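PDB 6TME: pollen-specific leucine-rich repeat extensin-like protein 1 from Arabidopsis thaliana, which probably acts in the pollen cell wall, where its leucine-rich repeat domain is thought to bind small signalling peptides. Local coordinates for residues Ile49-Trp54 with Ala67-Pro72; Phe263-Asn268 with Met287-Asn292. One frame throughout, in Å; residues are numbered along the deposited sequence.

Interaction 1 of 2, residues Ile49-Trp54 with Ala67-Pro72; sequences IALQAW and ANWVGP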
loop_
_atom_site.group_PDB
_atom_site.type_symbol
_atom_site.label_atom_id
_atom_site.label_comp_id
_atom_site.label_asym_id
_atom_site.label_seq_id
_atom_site.Cartn_x
_atom_site.Cartn_y
_atom_site.Cartn_z
ATOM N N ILE A 49 -31.919 7.510 4.310
ATOM C CA ILE A 49 -31.625 8.903 3.978
ATOM C C ILE A 49 -30.199 9.041 3.429
ATOM O O ILE A 49 -29.968 9.683 2.393
ATOM C CB ILE A 49 -31.857 9.784 5.220
ATOM C CG1 ILE A 49 -33.357 9.838 5.561
ATOM C CG2 ILE A 49 -31.259 11.192 5.020
ATOM C CD1 ILE A 49 -33.668 10.300 7.023
ATOM N N ALA A 50 -29.225 8.424 4.111
ATOM C CA ALA A 50 -27.843 8.407 3.637
ATOM C C ALA A 50 -27.740 7.911 2.201
ATOM O O ALA A 50 -27.097 8.550 1.351
ATOM C CB ALA A 50 -26.988 7.530 4.551
ATOM N N LEU A 51 -28.371 6.771 1.909
ATOM C CA LEU A 51 -28.163 6.172 0.596
ATOM C C LEU A 51 -28.896 6.947 -0.483
ATOM O O LEU A 51 -28.408 7.043 -1.613
ATOM C CB LEU A 51 -28.592 4.709 0.596
ATOM C CG LEU A 51 -27.732 3.807 1.475
ATOM C CD1 LEU A 51 -28.464 2.471 1.740
ATOM C CD2 LEU A 51 -26.337 3.591 0.885
ATOM N N GLN A 52 -30.068 7.510 -0.156
ATOM C CA GLN A 52 -30.770 8.340 -1.133
ATOM C C GLN A 52 -30.035 9.659 -1.372
ATOM O O GLN A 52 -30.027 10.164 -2.503
ATOM C CB GLN A 52 -32.225 8.610 -0.701
ATOM C CG GLN A 52 -33.190 7.406 -0.821
ATOM C CD GLN A 52 -33.240 6.844 -2.235
ATOM O OE1 GLN A 52 -33.227 7.596 -3.200
ATOM N NE2 GLN A 52 -33.295 5.521 -2.360
ATOM N N ALA A 53 -29.424 10.243 -0.330
ATOM C CA ALA A 53 -28.605 11.429 -0.567
ATOM C C ALA A 53 -27.412 11.091 -1.459
ATOM O O ALA A 53 -27.009 11.907 -2.293
ATOM C CB ALA A 53 -28.134 12.035 0.754
ATOM N N TRP A 54 -26.867 9.877 -1.329
ATOM C CA TRP A 54 -25.726 9.477 -2.152
ATOM C C TRP A 54 -26.141 9.278 -3.607
ATOM O O TRP A 54 -25.479 9.781 -4.529
ATOM C CB TRP A 54 -25.092 8.206 -1.581
ATOM C CG TRP A 54 -23.661 7.991 -1.986
ATOM C CD1 TRP A 54 -22.855 8.863 -2.673
ATOM C CD2 TRP A 54 -22.865 6.825 -1.733
ATOM N NE1 TRP A 54 -21.617 8.305 -2.869
ATOM C CE2 TRP A 54 -21.590 7.059 -2.296
ATOM C CE3 TRP A 54 -23.111 5.597 -1.099
ATOM C CZ2 TRP A 54 -20.562 6.112 -2.241
ATOM C CZ3 TRP A 54 -22.086 4.659 -1.032
ATOM C CH2 TRP A 54 -20.825 4.920 -1.601
ATOM N N ALA A 67 -29.825 1.142 -9.574
ATOM C CA ALA A 67 -31.182 1.005 -10.095
ATOM C C ALA A 67 -32.176 0.567 -9.018
ATOM O O ALA A 67 -33.257 1.152 -8.888
ATOM C CB ALA A 67 -31.181 0.012 -11.258
ATOM N N ASN A 68 -31.841 -0.464 -8.240
ATOM C CA ASN A 68 -32.774 -0.950 -7.226
ATOM C C ASN A 68 -32.692 -0.180 -5.908
ATOM O O ASN A 68 -33.306 -0.610 -4.928
ATOM C CB ASN A 68 -32.574 -2.451 -6.960
ATOM C CG ASN A 68 -31.357 -2.755 -6.061
ATOM O OD1 ASN A 68 -30.424 -1.953 -5.949
ATOM N ND2 ASN A 68 -31.379 -3.917 -5.415
ATOM N N TRP A 69 -31.974 0.950 -5.856
ATOM C CA TRP A 69 -31.926 1.753 -4.628
ATOM C C TRP A 69 -33.205 2.593 -4.495
ATOM O O TRP A 69 -33.216 3.820 -4.668
ATOM C CB TRP A 69 -30.697 2.650 -4.605
ATOM C CG TRP A 69 -29.391 1.980 -4.441
ATOM C CD1 TRP A 69 -29.070 0.687 -4.766
ATOM C CD2 TRP A 69 -28.202 2.568 -3.910
ATOM N NE1 TRP A 69 -27.759 0.443 -4.473
ATOM C CE2 TRP A 69 -27.196 1.582 -3.952
ATOM C CE3 TRP A 69 -27.885 3.839 -3.411
ATOM C CZ2 TRP A 69 -25.885 1.823 -3.507
ATOM C CZ3 TRP A 69 -26.573 4.081 -2.974
ATOM C CH2 TRP A 69 -25.596 3.076 -3.024
ATOM N N VAL A 70 -34.302 1.903 -4.174
ATOM C CA VAL A 70 -35.627 2.517 -4.074
ATOM C C VAL A 70 -36.388 1.876 -2.920
ATOM O O VAL A 70 -36.300 0.664 -2.696
ATOM C CB VAL A 70 -36.437 2.384 -5.385
ATOM C CG1 VAL A 70 -35.689 2.996 -6.557
ATOM C CG2 VAL A 70 -36.737 0.929 -5.689
ATOM N N GLY A 71 -37.138 2.689 -2.185
ATOM C CA GLY A 71 -37.919 2.189 -1.082
ATOM C C GLY A 71 -37.097 1.971 0.172
ATOM O O GLY A 71 -35.865 1.998 0.153
ATOM N N PRO A 72 -37.776 1.709 1.291
ATOM C CA PRO A 72 -37.100 1.679 2.595
ATOM C C PRO A 72 -36.418 0.362 2.944
ATOM O O PRO A 72 -35.833 0.263 4.031
ATOM C CB PRO A 72 -38.256 1.961 3.564
ATOM C CG PRO A 72 -39.421 1.279 2.895
ATOM C CD PRO A 72 -39.227 1.497 1.412
#
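The six-membered ring of W69 lies against the side of L51, with L51 CD2 3.9 Å from W69 CZ3. The two side chains cross at about a right angle. The rim of the same indole also faces the helix backbone: W69 CE3 is 3.7 Å from L51 O, which lies near the ring plane. W54 CE3 meets the edge of W69, 4.0 Å from W69 CH2. Y77 stacks on the W69 ring, and the indole nitrogen is bonded to K78 O.

The polar part of the contact sits at Q52. Its chain bends at chi2 (-57°), and the amide then reaches the loop backbone. Q52 NE2 donates to W69 O at 2.9 Å, with an N-H...O angle of 161°. The acceptor lies in the Q52 amide plane, but the donor stands above the W69 carbonyl plane. K55 NZ also bonds W69 O, and Q52 NE2 also bonds Y77 OH. A leucine in place of Q52 would probably leave W69 O held by K55 without its amide donor, and Y77 OH without this partner. W69 is the centre of an inverse gamma turn.

The contact lies in the N-terminal leucine-rich repeat cap. Apolar packing places the indole against helix 43-56, while side-chain amide and amine groups hold the turn's backbone.

Interaction 2 of 2, residues Phe263-Asn268 with Met287-Asn292; sequences FDASSN and MDFSYN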
loop_
_atom_site.group_PDB
_atom_site.type_symbol
_atom_site.label_atom_id
_atom_site.label_comp_id
_atom_site.label_asym_id
_atom_site.label_seq_id
_atom_site.Cartn_x
_atom_site.Cartn_y
_atom_site.Cartn_z
ATOM N N PHE A 263 11.315 -5.872 -0.472
ATOM C CA PHE A 263 11.902 -4.563 -0.209
ATOM C C PHE A 263 12.276 -3.950 -1.554
ATOM O O PHE A 263 13.261 -4.353 -2.184
ATOM C CB PHE A 263 13.119 -4.657 0.724
ATOM C CG PHE A 263 13.567 -3.311 1.229
ATOM C CD1 PHE A 263 14.350 -2.491 0.439
ATOM C CD2 PHE A 263 13.138 -2.837 2.454
ATOM C CE1 PHE A 263 14.718 -1.236 0.880
ATOM C CE2 PHE A 263 13.499 -1.579 2.895
ATOM C CZ PHE A 263 14.291 -0.782 2.113
ATOM N N ASP A 264 11.508 -2.967 -1.992
ATOM C CA ASP A 264 11.702 -2.359 -3.305
ATOM C C ASP A 264 11.958 -0.861 -3.122
ATOM O O ASP A 264 11.062 -0.115 -2.717
ATOM C CB ASP A 264 10.498 -2.637 -4.205
ATOM C CG ASP A 264 10.788 -2.355 -5.681
ATOM O OD1 ASP A 264 11.506 -1.369 -5.974
ATOM O OD2 ASP A 264 10.283 -3.111 -6.545
ATOM N N ALA A 265 13.190 -0.431 -3.408
ATOM C CA ALA A 265 13.608 0.958 -3.271
ATOM C C ALA A 265 13.950 1.577 -4.618
ATOM O O ALA A 265 14.654 2.594 -4.673
ATOM C CB ALA A 265 14.800 1.074 -2.319
ATOM N N SER A 266 13.413 1.022 -5.698
ATOM C CA SER A 266 13.930 1.354 -7.012
ATOM C C SER A 266 13.406 2.705 -7.497
ATOM O O SER A 266 12.376 3.221 -7.031
ATOM C CB SER A 266 13.590 0.254 -8.026
ATOM O OG SER A 266 12.200 0.179 -8.274
ATOM N N SER A 267 14.151 3.279 -8.447
ATOM C CA SER A 267 13.765 4.515 -9.125
ATOM C C SER A 267 13.680 5.666 -8.132
ATOM O O SER A 267 12.686 6.396 -8.070
ATOM C CB SER A 267 12.452 4.340 -9.889
ATOM O OG SER A 267 12.650 3.384 -10.900
ATOM N N ASN A 268 14.725 5.793 -7.317
ATOM C CA ASN A 268 14.872 6.934 -6.434
ATOM C C ASN A 268 16.225 7.567 -6.733
ATOM O O ASN A 268 16.662 7.567 -7.888
ATOM C CB ASN A 268 14.714 6.496 -4.973
ATOM C CG ASN A 268 13.225 6.421 -4.548
ATOM O OD1 ASN A 268 12.606 7.437 -4.268
ATOM N ND2 ASN A 268 12.651 5.220 -4.556
ATOM N N MET A 287 13.913 -8.202 -3.860
ATOM C CA MET A 287 14.702 -7.050 -3.443
ATOM C C MET A 287 15.134 -6.315 -4.702
ATOM O O MET A 287 15.782 -6.904 -5.572
ATOM C CB MET A 287 15.912 -7.466 -2.597
ATOM C CG MET A 287 16.491 -6.290 -1.792
ATOM S SD MET A 287 17.428 -6.756 -0.315
ATOM C CE MET A 287 18.742 -7.723 -1.022
ATOM N N ASP A 288 14.751 -5.047 -4.804
ATOM C CA ASP A 288 14.930 -4.241 -6.011
ATOM C C ASP A 288 15.557 -2.913 -5.612
ATOM O O ASP A 288 14.914 -2.100 -4.940
ATOM C CB ASP A 288 13.588 -3.996 -6.724
ATOM C CG ASP A 288 13.757 -3.307 -8.099
ATOM O OD1 ASP A 288 14.854 -2.817 -8.421
ATOM O OD2 ASP A 288 12.786 -3.255 -8.874
ATOM N N PHE A 289 16.798 -2.681 -6.034
ATOM C CA PHE A 289 17.439 -1.382 -5.848
ATOM C C PHE A 289 17.704 -0.685 -7.167
ATOM O O PHE A 289 18.482 0.280 -7.196
ATOM C CB PHE A 289 18.760 -1.512 -5.088
ATOM C CG PHE A 289 18.620 -2.049 -3.701
ATOM C CD1 PHE A 289 17.879 -1.381 -2.761
ATOM C CD2 PHE A 289 19.263 -3.197 -3.331
ATOM C CE1 PHE A 289 17.765 -1.869 -1.485
ATOM C CE2 PHE A 289 19.165 -3.681 -2.053
ATOM C CZ PHE A 289 18.410 -3.030 -1.138
ATOM N N SER A 290 17.102 -1.158 -8.261
ATOM C CA SER A 290 17.424 -0.603 -9.573
ATOM C C SER A 290 17.156 0.908 -9.622
ATOM O O SER A 290 16.382 1.464 -8.831
ATOM C CB SER A 290 16.634 -1.324 -10.671
ATOM O OG SER A 290 15.277 -0.935 -10.657
ATOM N N TYR A 291 17.833 1.573 -10.558
ATOM C CA TYR A 291 17.600 2.985 -10.891
ATOM C C TYR A 291 17.839 3.886 -9.685
ATOM O O TYR A 291 16.956 4.611 -9.219
ATOM C CB TYR A 291 16.196 3.199 -11.445
ATOM C CG TYR A 291 16.000 2.619 -12.806
ATOM C CD1 TYR A 291 16.384 3.330 -13.938
ATOM C CD2 TYR A 291 15.413 1.362 -12.966
ATOM C CE1 TYR A 291 16.219 2.800 -15.191
ATOM C CE2 TYR A 291 15.238 0.817 -14.219
ATOM C CZ TYR A 291 15.645 1.543 -15.332
ATOM O OH TYR A 291 15.469 1.023 -16.597
ATOM N N ASN A 292 19.059 3.817 -9.177
ATOM C CA ASN A 292 19.492 4.679 -8.097
ATOM C C ASN A 292 20.894 5.160 -8.442
ATOM O O ASN A 292 21.303 5.142 -9.605
ATOM C CB ASN A 292 19.374 3.912 -6.775
ATOM C CG ASN A 292 17.977 3.989 -6.206
ATOM O OD1 ASN A 292 17.513 5.068 -5.842
ATOM N ND2 ASN A 292 17.294 2.854 -6.141
#
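M287 packs beside F263 on the parallel strand pair, its CA 3.3 Å from F263 O in a CA-H...O contact. D288 follows and joins both strands: D288 N donates to F263 O at 3.1 Å, and D288 O accepts from A265 N at 2.8 Å. The side chains of D264 and D288 lie side by side and point the same way. Their OD2 atoms are 3.4 Å apart, with the carboxylate planes turned by 44°. Such close like charges would probably make one of the pair easier to protonate. D264 OD2 is bonded to an aromatic side chain of another protein chain, while D288 OD2 has a weak bond to a glycan NAG. In D288, chi1 (-172°) puts CG anti to the backbone N, and chi2 near -12° then leaves OD1 to accept from S290 N and S290 OG. The S290 N bond makes an Asx turn; D264 makes the same turn with S266 N.

F289, just past the strand, brings its ring to F263, F289 CE1 lying 3.9 Å from F263 CE1. A265 CB meets the edge of the F289 ring. Both segments follow the LxLxxN signature of leucine-rich repeats, with apolar residues at the L positions (F263 and A265, M287 and F289) and an asparagine at the end.

S290 O receives S267 N at 2.9 Å. Y291 CB lies 3.6 Å from S267 OG, and the Y291 ring stacks on Y315. The N292 amide bridges the two segments. N292 ND2 donates to A265 O at 3.0 Å and also to F289 O, both well above the carbonyl planes. N292 OD1 accepts from F270 N and, weakly, from N268 N.

Interaction 1 comes first along the chain and lies at the N-terminal cap, its centre about 33 Å from the centre of the chain. Interaction 2 lies between consecutive repeats further along, about 15 Å from that centre and on the opposite side of it. The two do not touch: their centres are about 47 Å apart and their nearest atoms about 32 Å. Interaction 1 joins a helix to a loop, whereas interaction 2 joins two neighbouring strands and the turns after them. Only interaction 2 meets the partner protein chain. It also borders the attached glycan, the D288 side chain being about 3 Å from a NAG.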